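Long-range contacts in glycoside Hydrolase (Bacteroides uniformis, PDB 5TA0), which binds neoagarooctaose and probably hydrolyses agarose chains as a glycoside hydrolase of family 86: residues N50-I55 with Y366-A371; S349-L354 with I411-L416; I280-F285 with L321-Y326; L69-I74 with H128-Y133. All coordinates share one frame; numbering follows the deposited sequence.

Interaction 1 of 4, residues N50-I55 with Y366-A371; sequences NFHATI and YAMPFA. With AAL (3,6-anhydro-alpha-L-galactopyranose), chain C.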
# COMPACT_ATOMS: atom_id res chain seq x y z
N ASN A 50 -7.92 1.45 7.52
CA ASN A 50 -8.89 0.50 7.06
C ASN A 50 -8.35 -0.92 7.27
O ASN A 50 -7.21 -1.09 7.74
CB ASN A 50 -9.24 0.78 5.59
CG ASN A 50 -8.01 0.72 4.72
OD1 ASN A 50 -7.28 -0.29 4.76
ND2 ASN A 50 -7.73 1.78 3.96
N PHE A 51 -9.16 -1.93 6.96
CA PHE A 51 -8.71 -3.33 7.02
C PHE A 51 -9.52 -4.19 6.07
O PHE A 51 -10.51 -3.72 5.45
CB PHE A 51 -8.67 -3.89 8.46
CG PHE A 51 -10.00 -4.20 9.11
CD1 PHE A 51 -10.28 -5.48 9.60
CD2 PHE A 51 -10.95 -3.21 9.32
CE1 PHE A 51 -11.46 -5.75 10.29
CE2 PHE A 51 -12.14 -3.50 9.99
CZ PHE A 51 -12.40 -4.76 10.46
N HIS A 52 -9.05 -5.43 5.91
CA HIS A 52 -9.52 -6.33 4.85
C HIS A 52 -10.73 -7.10 5.36
O HIS A 52 -10.63 -8.27 5.70
CB HIS A 52 -8.37 -7.26 4.44
CG HIS A 52 -8.61 -8.04 3.18
ND1 HIS A 52 -9.67 -8.91 3.01
CD2 HIS A 52 -7.94 -8.04 2.01
CE1 HIS A 52 -9.62 -9.44 1.80
NE2 HIS A 52 -8.56 -8.95 1.19
N ALA A 53 -11.88 -6.43 5.40
CA ALA A 53 -13.12 -6.95 5.98
C ALA A 53 -14.30 -6.33 5.26
O ALA A 53 -14.13 -5.51 4.37
CB ALA A 53 -13.17 -6.66 7.48
N THR A 54 -15.48 -6.76 5.63
CA THR A 54 -16.71 -6.13 5.17
C THR A 54 -17.59 -5.90 6.38
O THR A 54 -17.43 -6.55 7.43
CB THR A 54 -17.48 -7.00 4.16
OG1 THR A 54 -17.74 -8.27 4.76
CG2 THR A 54 -16.70 -7.18 2.87
N ILE A 55 -18.55 -4.99 6.24
CA ILE A 55 -19.50 -4.72 7.32
C ILE A 55 -20.49 -5.85 7.60
O ILE A 55 -21.04 -5.92 8.70
CB ILE A 55 -20.28 -3.39 7.10
CG1 ILE A 55 -21.22 -3.47 5.89
CG2 ILE A 55 -19.30 -2.23 6.99
CD1 ILE A 55 -22.05 -2.22 5.69
N TYR A 366 -5.85 3.80 -2.75
CA TYR A 366 -6.29 2.94 -1.64
C TYR A 366 -5.09 2.13 -1.18
O TYR A 366 -4.34 1.62 -2.02
CB TYR A 366 -7.35 1.93 -2.15
CG TYR A 366 -8.56 1.67 -1.28
CD1 TYR A 366 -9.79 1.46 -1.86
CD2 TYR A 366 -8.47 1.58 0.10
CE1 TYR A 366 -10.91 1.17 -1.11
CE2 TYR A 366 -9.58 1.32 0.87
CZ TYR A 366 -10.79 1.08 0.28
OH TYR A 366 -11.88 0.78 1.09
N ALA A 367 -4.87 2.02 0.12
CA ALA A 367 -3.81 1.16 0.65
C ALA A 367 -4.42 0.43 1.83
O ALA A 367 -4.95 1.10 2.76
CB ALA A 367 -2.60 1.97 1.06
N MET A 368 -4.40 -0.91 1.83
CA MET A 368 -5.14 -1.69 2.82
C MET A 368 -4.22 -2.66 3.54
O MET A 368 -3.75 -3.64 2.95
CB MET A 368 -6.27 -2.45 2.14
CG MET A 368 -7.24 -3.19 3.04
SD MET A 368 -8.77 -3.65 2.19
CE MET A 368 -9.54 -2.03 2.08
N PRO A 369 -3.97 -2.40 4.84
CA PRO A 369 -3.18 -3.39 5.59
C PRO A 369 -3.85 -4.75 5.55
O PRO A 369 -5.09 -4.85 5.66
CB PRO A 369 -3.20 -2.84 7.00
CG PRO A 369 -3.54 -1.41 6.90
CD PRO A 369 -4.39 -1.27 5.68
N PHE A 370 -3.07 -5.82 5.39
CA PHE A 370 -3.64 -7.15 5.36
C PHE A 370 -3.87 -7.65 6.78
O PHE A 370 -3.03 -8.27 7.41
CB PHE A 370 -2.86 -8.15 4.52
CG PHE A 370 -3.62 -9.43 4.34
CD1 PHE A 370 -4.88 -9.41 3.75
CD2 PHE A 370 -3.13 -10.63 4.84
CE1 PHE A 370 -5.62 -10.57 3.59
CE2 PHE A 370 -3.86 -11.80 4.67
CZ PHE A 370 -5.12 -11.77 4.06
N ALA A 371 -5.06 -7.34 7.25
CA ALA A 371 -5.58 -7.80 8.52
C ALA A 371 -7.05 -8.08 8.28
O ALA A 371 -7.78 -7.19 7.82
CB ALA A 371 -5.42 -6.72 9.56
C1 AAL C . -6.02 -13.71 0.18
C2 AAL C . -6.97 -13.76 -1.03
C3 AAL C . -8.42 -13.62 -0.62
C4 AAL C . -8.74 -14.62 0.48
C5 AAL C . -7.99 -13.99 1.61
C6 AAL C . -8.35 -12.55 1.45
O2 AAL C . -6.84 -15.01 -1.72
O3 AAL C . -8.59 -12.37 0.05
O4 AAL C . -10.15 -14.58 0.76
O5 AAL C . -6.58 -14.13 1.43
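His52 and Phe370 meet as a T-shaped pair beside the bound sugar: the edge of Phe370 comes over one face of the imidazole, with planes at 87° and centroids 5.3 Å apart. Both rings border the 3,6-anhydrogalactose unit, whose C6 lies 3.4 Å from His52 CE1. The backbone of the same residue is held as well, His52 N donating to Ala371 O at 2.9 Å. At the other end of the contact Asn50 turns its amide onto the opposing strand. With CG set between the backbone N and the carbonyl carbon (chi1 58°), ND2 bonds to Ala367 O at 3.1 Å, the acceptor lying in the amide plane but the donor well above the carbonyl plane. OD1 rests against Met368 CA and Pro369 CD, 3.2 Å from each. Strands 50-51 and 364-369 are the first and last of the eight parallel barrel strands, and here they close the ring. Met368 fills the middle, its SD 3.8 Å from His52 CA. In the second shell, Arg83 binds His52 NE2, while Pro46 O takes a further bond from Asn50 ND2 and thereby fixes the rotation of that amide.

Interaction 2 of 4, residues S349-L354 with I411-L416; sequences STNSML and IKFYQL. With EDO (1,2-ethanediol), chain O.
The joint between the long barrel helix 340-358 and the short helix 411-416 turns on the ring of Phe413, which reaches across to Thr350, Asn351 and Leu354. Its CG is trans to the backbone N (chi1 174°), which carries the ring straight out from its own helix. Asn351 OD1 meets the ring edge near its plane, 3.3 Å from Phe413 CD1, the amide lying at 27° to the ring. Farther round the same rim Leu354 CD2 touches Phe413 CZ at 3.7 Å, and Thr350 CG2 comes in obliquely, 3.6 Å from Phe413 CE1. The segment axes stay 11.3 Å apart at an angle of 42°, a spacing that the phenyl group bridges. Helix 340-358 is the crossover between the parallel strands 321-326 and 364-369, so the contact backs the outside of the barrel with the helix that follows it. Asn351 ND2 packs on Leu416 CD2, and Asn351 OD1 accepts a bond from Trp417 NE1, which holds the amide in place. An ethanediol, probably from the crystallisation liquor, sets O1 over a face of Phe413; its O2 donates to Thr350 OG1 at 2.8 Å and its O1 to Tyr414 OH at 3.0 Å. Beyond Leu416 lie Leu478, Leu490, Thr508 and Val510 of the large beta sheet.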
# COMPACT_ATOMS: atom_id res chain seq x y z
N SER A 349 5.82 -3.24 10.12
CA SER A 349 5.79 -3.09 8.66
C SER A 349 4.63 -2.21 8.23
O SER A 349 4.79 -1.37 7.34
CB SER A 349 5.71 -4.45 7.99
OG SER A 349 6.98 -5.11 8.07
N THR A 350 3.47 -2.39 8.86
CA THR A 350 2.31 -1.58 8.52
C THR A 350 2.57 -0.10 8.71
O THR A 350 2.29 0.70 7.80
CB THR A 350 1.08 -1.99 9.33
OG1 THR A 350 0.81 -3.37 9.13
CG2 THR A 350 -0.14 -1.20 8.84
N ASN A 351 3.09 0.28 9.87
CA ASN A 351 3.28 1.69 10.15
C ASN A 351 4.27 2.34 9.18
O ASN A 351 4.02 3.44 8.69
CB ASN A 351 3.75 1.90 11.60
CG ASN A 351 2.63 1.84 12.59
OD1 ASN A 351 1.53 2.29 12.34
ND2 ASN A 351 2.88 1.23 13.72
N SER A 352 5.39 1.68 8.90
CA SER A 352 6.37 2.24 7.99
C SER A 352 5.83 2.36 6.57
O SER A 352 5.97 3.41 5.94
CB SER A 352 7.69 1.46 7.98
OG SER A 352 8.33 1.53 9.24
N MET A 353 5.21 1.29 6.05
CA MET A 353 4.67 1.36 4.71
C MET A 353 3.59 2.44 4.58
O MET A 353 3.57 3.19 3.58
CB MET A 353 4.11 0.01 4.32
CG MET A 353 5.20 -1.03 4.10
SD MET A 353 4.54 -2.49 3.27
CE MET A 353 6.04 -3.47 3.15
N LEU A 354 2.72 2.54 5.59
CA LEU A 354 1.70 3.57 5.60
C LEU A 354 2.30 4.95 5.45
O LEU A 354 1.83 5.74 4.65
CB LEU A 354 0.86 3.50 6.87
CG LEU A 354 -0.11 4.67 7.08
CD1 LEU A 354 -1.06 4.87 5.91
CD2 LEU A 354 -0.92 4.44 8.34
N ILE A 411 -5.03 -4.55 17.01
CA ILE A 411 -5.86 -3.40 17.40
C ILE A 411 -5.00 -2.19 17.78
O ILE A 411 -5.44 -1.04 17.67
CB ILE A 411 -6.85 -3.75 18.54
CG1 ILE A 411 -7.95 -2.70 18.68
CG2 ILE A 411 -6.16 -3.93 19.90
CD1 ILE A 411 -8.81 -2.45 17.46
N LYS A 412 -3.77 -2.43 18.22
CA LYS A 412 -2.88 -1.34 18.62
C LYS A 412 -2.59 -0.38 17.47
O LYS A 412 -2.34 0.79 17.72
CB LYS A 412 -1.58 -1.85 19.25
CG LYS A 412 -1.78 -2.40 20.65
CD LYS A 412 -0.52 -3.02 21.20
CE LYS A 412 -0.54 -3.14 22.72
NZ LYS A 412 -1.64 -3.96 23.25
N PHE A 413 -2.62 -0.86 16.23
CA PHE A 413 -2.49 0.05 15.08
C PHE A 413 -3.62 1.09 15.06
O PHE A 413 -3.37 2.27 14.89
CB PHE A 413 -2.49 -0.74 13.77
CG PHE A 413 -2.51 0.12 12.53
CD1 PHE A 413 -1.36 0.67 12.01
CD2 PHE A 413 -3.71 0.38 11.89
CE1 PHE A 413 -1.40 1.48 10.90
CE2 PHE A 413 -3.76 1.18 10.76
CZ PHE A 413 -2.60 1.72 10.26
N TYR A 414 -4.85 0.63 15.26
CA TYR A 414 -6.01 1.52 15.19
C TYR A 414 -6.11 2.42 16.43
O TYR A 414 -6.59 3.54 16.34
CB TYR A 414 -7.30 0.71 14.90
CG TYR A 414 -7.12 -0.07 13.62
CD1 TYR A 414 -6.66 -1.38 13.62
CD2 TYR A 414 -7.29 0.56 12.39
CE1 TYR A 414 -6.43 -2.07 12.43
CE2 TYR A 414 -7.07 -0.10 11.19
CZ TYR A 414 -6.63 -1.42 11.21
OH TYR A 414 -6.34 -2.10 10.04
N GLN A 415 -5.59 1.94 17.57
CA GLN A 415 -5.47 2.76 18.75
C GLN A 415 -4.43 3.86 18.54
O GLN A 415 -4.65 5.03 18.89
CB GLN A 415 -5.13 1.88 19.98
CG GLN A 415 -6.29 1.00 20.37
CD GLN A 415 -5.95 -0.12 21.32
OE1 GLN A 415 -4.83 -0.60 21.38
NE2 GLN A 415 -6.97 -0.57 22.03
N LEU A 416 -3.32 3.51 17.92
CA LEU A 416 -2.26 4.47 17.66
C LEU A 416 -2.73 5.60 16.75
O LEU A 416 -2.42 6.77 16.99
CB LEU A 416 -1.05 3.77 17.05
CG LEU A 416 0.15 4.60 16.61
CD1 LEU A 416 0.82 5.25 17.80
CD2 LEU A 416 1.13 3.73 15.85
C1 EDO O . -3.38 -3.75 11.08
O1 EDO O . -3.38 -2.51 10.45
C2 EDO O . -1.94 -3.93 11.51
O2 EDO O . -1.33 -4.63 10.44

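Interaction 3 of 4, residues I280-F285 with L321-Y326; sequences IHLYDF and LMISQY. With GAL (beta-D-galactopyranose), chain B.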
# COMPACT_ATOMS: atom_id res chain seq x y z
N ILE A 280 -0.94 -3.61 -6.61
CA ILE A 280 0.13 -4.49 -6.18
C ILE A 280 -0.06 -4.85 -4.72
O ILE A 280 -0.81 -4.19 -4.00
CB ILE A 280 1.52 -3.87 -6.39
CG1 ILE A 280 1.71 -2.58 -5.58
CG2 ILE A 280 1.78 -3.62 -7.87
CD1 ILE A 280 3.08 -1.94 -5.72
N HIS A 281 0.64 -5.89 -4.28
CA HIS A 281 0.81 -6.23 -2.88
C HIS A 281 2.24 -6.00 -2.46
O HIS A 281 3.15 -6.22 -3.23
CB HIS A 281 0.40 -7.68 -2.66
CG HIS A 281 -1.06 -7.90 -2.91
ND1 HIS A 281 -1.63 -9.15 -2.98
CD2 HIS A 281 -2.07 -7.01 -3.11
CE1 HIS A 281 -2.93 -9.03 -3.20
NE2 HIS A 281 -3.22 -7.75 -3.26
N LEU A 282 2.44 -5.53 -1.23
CA LEU A 282 3.80 -5.21 -0.73
C LEU A 282 4.01 -5.81 0.65
O LEU A 282 3.44 -5.34 1.64
CB LEU A 282 4.00 -3.69 -0.69
CG LEU A 282 4.10 -3.02 -2.05
CD1 LEU A 282 4.01 -1.52 -1.88
CD2 LEU A 282 5.38 -3.42 -2.78
N TYR A 283 4.87 -6.83 0.71
CA TYR A 283 5.16 -7.48 1.97
C TYR A 283 6.65 -7.47 2.29
O TYR A 283 7.50 -7.86 1.47
CB TYR A 283 4.68 -8.91 1.92
CG TYR A 283 3.20 -9.07 2.06
CD1 TYR A 283 2.58 -8.89 3.28
CD2 TYR A 283 2.43 -9.48 1.01
CE1 TYR A 283 1.22 -9.09 3.43
CE2 TYR A 283 1.08 -9.69 1.14
CZ TYR A 283 0.47 -9.49 2.36
OH TYR A 283 -0.89 -9.75 2.50
N ASP A 284 6.94 -7.02 3.50
CA ASP A 284 8.27 -7.20 4.10
C ASP A 284 8.43 -8.67 4.47
O ASP A 284 7.46 -9.34 4.82
CB ASP A 284 8.37 -6.39 5.40
CG ASP A 284 8.61 -4.89 5.17
OD1 ASP A 284 9.16 -4.49 4.12
OD2 ASP A 284 8.29 -4.13 6.10
N PHE A 285 9.67 -9.12 4.43
CA PHE A 285 10.04 -10.47 4.92
C PHE A 285 10.97 -10.34 6.14
O PHE A 285 12.20 -10.43 6.02
CB PHE A 285 10.74 -11.32 3.85
CG PHE A 285 9.89 -11.78 2.68
CD1 PHE A 285 8.53 -11.62 2.60
CD2 PHE A 285 10.52 -12.46 1.65
CE1 PHE A 285 7.82 -12.12 1.51
CE2 PHE A 285 9.83 -12.95 0.55
CZ PHE A 285 8.47 -12.79 0.50
N LEU A 321 -2.55 4.22 -8.01
CA LEU A 321 -1.99 2.96 -7.49
C LEU A 321 -2.77 2.51 -6.25
O LEU A 321 -2.97 3.31 -5.30
CB LEU A 321 -0.52 3.13 -7.14
CG LEU A 321 0.22 1.88 -6.62
CD1 LEU A 321 0.32 0.81 -7.70
CD2 LEU A 321 1.61 2.25 -6.11
N MET A 322 -3.18 1.26 -6.26
CA MET A 322 -3.78 0.59 -5.13
C MET A 322 -2.79 -0.40 -4.55
O MET A 322 -2.11 -1.11 -5.29
CB MET A 322 -5.02 -0.16 -5.60
CG MET A 322 -5.60 -1.12 -4.58
SD MET A 322 -7.10 -1.96 -5.15
CE MET A 322 -8.24 -0.58 -5.18
N ILE A 323 -2.73 -0.47 -3.23
CA ILE A 323 -1.98 -1.52 -2.53
C ILE A 323 -3.00 -2.30 -1.72
O ILE A 323 -3.33 -1.95 -0.59
CB ILE A 323 -0.80 -0.97 -1.69
CG1 ILE A 323 0.09 -0.03 -2.53
CG2 ILE A 323 0.07 -2.11 -1.20
CD1 ILE A 323 -0.25 1.42 -2.38
N SER A 324 -3.56 -3.37 -2.31
CA SER A 324 -4.72 -3.99 -1.71
C SER A 324 -4.42 -4.98 -0.58
O SER A 324 -5.33 -5.41 0.10
CB SER A 324 -5.61 -4.64 -2.74
OG SER A 324 -4.92 -5.55 -3.55
N GLN A 325 -3.14 -5.33 -0.44
CA GLN A 325 -2.62 -6.08 0.73
C GLN A 325 -1.21 -5.61 1.01
O GLN A 325 -0.39 -5.60 0.09
CB GLN A 325 -2.54 -7.58 0.47
CG GLN A 325 -3.87 -8.31 0.29
CD GLN A 325 -3.71 -9.78 -0.04
OE1 GLN A 325 -2.67 -10.43 0.29
NE2 GLN A 325 -4.71 -10.34 -0.67
N TYR A 326 -0.91 -5.25 2.25
CA TYR A 326 0.47 -4.95 2.63
C TYR A 326 0.68 -5.22 4.10
O TYR A 326 -0.27 -5.25 4.88
CB TYR A 326 0.85 -3.52 2.30
CG TYR A 326 0.29 -2.41 3.17
CD1 TYR A 326 1.02 -1.91 4.24
CD2 TYR A 326 -0.92 -1.78 2.86
CE1 TYR A 326 0.57 -0.86 5.01
CE2 TYR A 326 -1.40 -0.72 3.64
CZ TYR A 326 -0.64 -0.25 4.68
OH TYR A 326 -1.03 0.83 5.46
C1 GAL B . -1.28 -14.89 0.52
C2 GAL B . -2.57 -14.50 -0.19
C3 GAL B . -3.74 -14.24 0.74
C4 GAL B . -3.75 -15.15 1.97
C5 GAL B . -2.39 -15.28 2.61
C6 GAL B . -2.32 -16.21 3.83
O2 GAL B . -2.35 -13.30 -0.92
O3 GAL B . -4.88 -14.52 -0.08
O4 GAL B . -4.20 -16.45 1.55
O5 GAL B . -1.53 -15.81 1.60
O6 GAL B . -3.13 -15.77 4.93
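Strands 277-285 and 321-326 run side by side as parallel neighbours in the barrel, and His281, Ser324 and Gln325 join them on the side that faces the sugar cleft. Ile280 N bonds to Met322 O at 3.1 Å and Leu282 N to Gln325 O, also at 3.1 Å; between them Ser324 N gives Ile280 O only a weak bond. The axes of segments 280-285 and 321-324 lie 54° apart, and the chain turns a corner at Gln325. On the pocket side His281 NE2 donates to Ser324 OG at 2.8 Å, the hydroxyl lying in the ring plane although the bond is bent to 136°. CB of Gln325 sits squarely over the face of the same imidazole, 3.6 Å from its centroid, a CH-pi contact. Glu203 takes His281 ND1 and Glu199 takes Ser324 OG, so the imidazole is gripped at both nitrogens and its rotation fixed. Gln325, probably the engineered residue of this variant, belongs to the pocket that binds the glycan. On the other face of the sheet the chemistry is apolar: Leu282 CD1 packs on Ile323 CG2 at 4.0 Å, and Ile280 CG1 on Leu321 CD1 at 4.2 Å. Strands 242-247 and 364-369 flank the pair in the barrel, and helix 340-358 covers Leu282 and Tyr326 through Phe357.

Interaction 4 of 4, residues L69-I74 with H128-Y133; sequences LRDDLI and HPYEKY. With EDO (1,2-ethanediol), chain D.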
# COMPACT_ATOMS: atom_id res chain seq x y z
N LEU A 69 -19.52 -5.35 18.44
CA LEU A 69 -18.15 -5.21 17.99
C LEU A 69 -18.00 -4.18 16.85
O LEU A 69 -16.99 -3.48 16.79
CB LEU A 69 -17.57 -6.56 17.58
CG LEU A 69 -16.08 -6.56 17.22
CD1 LEU A 69 -15.20 -6.20 18.42
CD2 LEU A 69 -15.71 -7.92 16.68
N ARG A 70 -18.99 -4.07 15.97
CA ARG A 70 -18.96 -3.00 14.96
C ARG A 70 -18.86 -1.61 15.61
O ARG A 70 -18.13 -0.74 15.14
CB ARG A 70 -20.17 -3.01 14.05
CG ARG A 70 -20.24 -4.17 13.09
CD ARG A 70 -21.45 -4.03 12.17
NE ARG A 70 -21.66 -5.26 11.40
CZ ARG A 70 -22.24 -6.36 11.84
NH1 ARG A 70 -22.72 -6.42 13.08
NH2 ARG A 70 -22.34 -7.43 11.05
N ASP A 71 -19.64 -1.38 16.67
CA ASP A 71 -19.60 -0.08 17.32
C ASP A 71 -18.23 0.22 17.92
O ASP A 71 -17.78 1.37 17.92
CB ASP A 71 -20.67 0.02 18.41
CG ASP A 71 -20.74 1.41 19.01
OD1 ASP A 71 -21.07 2.35 18.28
OD2 ASP A 71 -20.37 1.56 20.19
N ASP A 72 -17.59 -0.81 18.44
CA ASP A 72 -16.28 -0.62 19.04
C ASP A 72 -15.19 -0.41 17.97
O ASP A 72 -14.45 0.58 17.98
CB ASP A 72 -15.93 -1.78 19.97
CG ASP A 72 -14.82 -1.43 20.94
OD1 ASP A 72 -13.66 -1.83 20.72
OD2 ASP A 72 -15.08 -0.72 21.94
N LEU A 73 -15.11 -1.32 17.01
CA LEU A 73 -14.01 -1.26 16.06
C LEU A 73 -14.23 -0.23 14.97
O LEU A 73 -13.35 0.60 14.70
CB LEU A 73 -13.78 -2.64 15.47
CG LEU A 73 -12.60 -2.81 14.51
CD1 LEU A 73 -11.30 -2.16 14.98
CD2 LEU A 73 -12.39 -4.30 14.22
N ILE A 74 -15.38 -0.29 14.30
CA ILE A 74 -15.63 0.64 13.20
C ILE A 74 -15.95 2.05 13.72
O ILE A 74 -15.28 3.02 13.35
CB ILE A 74 -16.73 0.13 12.25
CG1 ILE A 74 -16.28 -1.14 11.52
CG2 ILE A 74 -17.11 1.20 11.23
CD1 ILE A 74 -17.40 -1.84 10.76
N HIS A 128 -26.81 -1.89 7.67
CA HIS A 128 -26.98 -0.80 6.71
C HIS A 128 -26.43 0.56 7.18
O HIS A 128 -25.85 1.29 6.39
CB HIS A 128 -28.44 -0.67 6.27
CG HIS A 128 -28.96 -1.91 5.60
ND1 HIS A 128 -30.30 -2.13 5.39
CD2 HIS A 128 -28.32 -3.00 5.11
CE1 HIS A 128 -30.47 -3.31 4.81
NE2 HIS A 128 -29.29 -3.86 4.63
N PRO A 129 -26.57 0.89 8.49
CA PRO A 129 -26.00 2.15 8.98
C PRO A 129 -24.47 2.25 8.89
O PRO A 129 -23.94 3.35 9.02
CB PRO A 129 -26.47 2.22 10.43
CG PRO A 129 -27.73 1.42 10.44
CD PRO A 129 -27.42 0.26 9.53
N TYR A 130 -23.79 1.13 8.67
CA TYR A 130 -22.33 1.13 8.53
C TYR A 130 -21.86 1.26 7.09
O TYR A 130 -20.65 1.28 6.85
CB TYR A 130 -21.74 -0.12 9.18
CG TYR A 130 -21.90 -0.11 10.68
CD1 TYR A 130 -20.93 0.48 11.47
CD2 TYR A 130 -22.99 -0.70 11.30
CE1 TYR A 130 -21.05 0.49 12.85
CE2 TYR A 130 -23.12 -0.67 12.69
CZ TYR A 130 -22.14 -0.08 13.45
OH TYR A 130 -22.23 -0.06 14.84
N GLU A 131 -22.76 1.40 6.13
CA GLU A 131 -22.35 1.58 4.73
C GLU A 131 -21.48 2.80 4.54
O GLU A 131 -20.60 2.80 3.66
CB GLU A 131 -23.57 1.65 3.81
CG GLU A 131 -24.24 0.29 3.62
CD GLU A 131 -25.57 0.32 2.90
OE1 GLU A 131 -26.14 -0.77 2.68
OE2 GLU A 131 -26.02 1.42 2.51
N LYS A 132 -21.67 3.84 5.35
CA LYS A 132 -20.83 5.03 5.26
C LYS A 132 -19.33 4.78 5.57
O LYS A 132 -18.50 5.63 5.26
CB LYS A 132 -21.37 6.17 6.14
CG LYS A 132 -21.34 5.91 7.62
CD LYS A 132 -21.96 7.07 8.40
CE LYS A 132 -21.86 6.80 9.87
NZ LYS A 132 -22.67 7.82 10.61
N TYR A 133 -19.03 3.63 6.19
CA TYR A 133 -17.65 3.23 6.44
C TYR A 133 -17.05 2.30 5.37
O TYR A 133 -15.91 1.88 5.49
CB TYR A 133 -17.53 2.54 7.81
CG TYR A 133 -17.86 3.43 8.99
CD1 TYR A 133 -16.88 4.23 9.55
CD2 TYR A 133 -19.13 3.45 9.55
CE1 TYR A 133 -17.15 5.05 10.64
CE2 TYR A 133 -19.41 4.25 10.65
CZ TYR A 133 -18.42 5.05 11.18
OH TYR A 133 -18.69 5.84 12.27
C1 EDO D . -22.26 3.85 13.46
O1 EDO D . -22.81 4.53 14.58
C2 EDO D . -23.40 3.48 12.53
O2 EDO D . -23.65 4.61 11.70
O HOH W 1 -22.42 2.32 16.05
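Arg70 lays its aliphatic chain over one face of Tyr130. CB comes within 3.6 Å of Tyr130 CZ, and CD stands 4.0 Å from the ring centroid, offset toward the rim. The side chain starts out with CG trans to the carbonyl carbon (chi1 -70°) and then stays extended from CG to NE, which carries it along the phenol instead of lifting off it. Its charged end goes past the ring, with NE bonded to Ile55 O and NH1 in a salt bridge with Asp61. Tyr130 takes the same kind of first torsion, chi1 -68°, and points its hydroxyl at the start of the helix, where a water ties it to the other segment: the water lies 2.7 Å from Tyr130 OH and donates to Asp71 OD1 at 2.6 Å. The other carboxylate oxygen, Asp71 OD2, pairs with Arg75. Helix 69-76 is the crossover between barrel strands 50-51 and 80-84, and the 3-10 segment 128-133 leads from helix 107-123 into strand 134-140, so the contact packs two successive connections together at the barrel periphery. Tyr133 presents a face to Ile74, which is modelled in two conformers; in one of them CG2 sits over that face, and the close approach is doubtful. Over the face of Tyr130 opposite Arg70 lies an ethanediol, probably from the crystallisation liquor, with C2 above the ring; its O2 donates to Pro129 O at 3.0 Å and its O1 shares the water.

Interactions 1 and 3 lie in the barrel wall and share its sheet: Met368 N bonds to Ile323 O, so the seam of interaction 1 continues directly into the strand pair of interaction 3. Both bring residues to the glycan pocket and combine backbone bonds with aromatic or polar side-chain contacts. Interaction 2 is equally buried but lies behind the strands, where helices meet through apolar and ring-edge packing; it reaches interaction 1 through Tyr414 OH and Asn50 O, and interaction 3 through Ser349 and Asp284. Interaction 4 is the most peripheral, only partly buried and bridged by water, yet Arg70 links it to Ile55 of interaction 1.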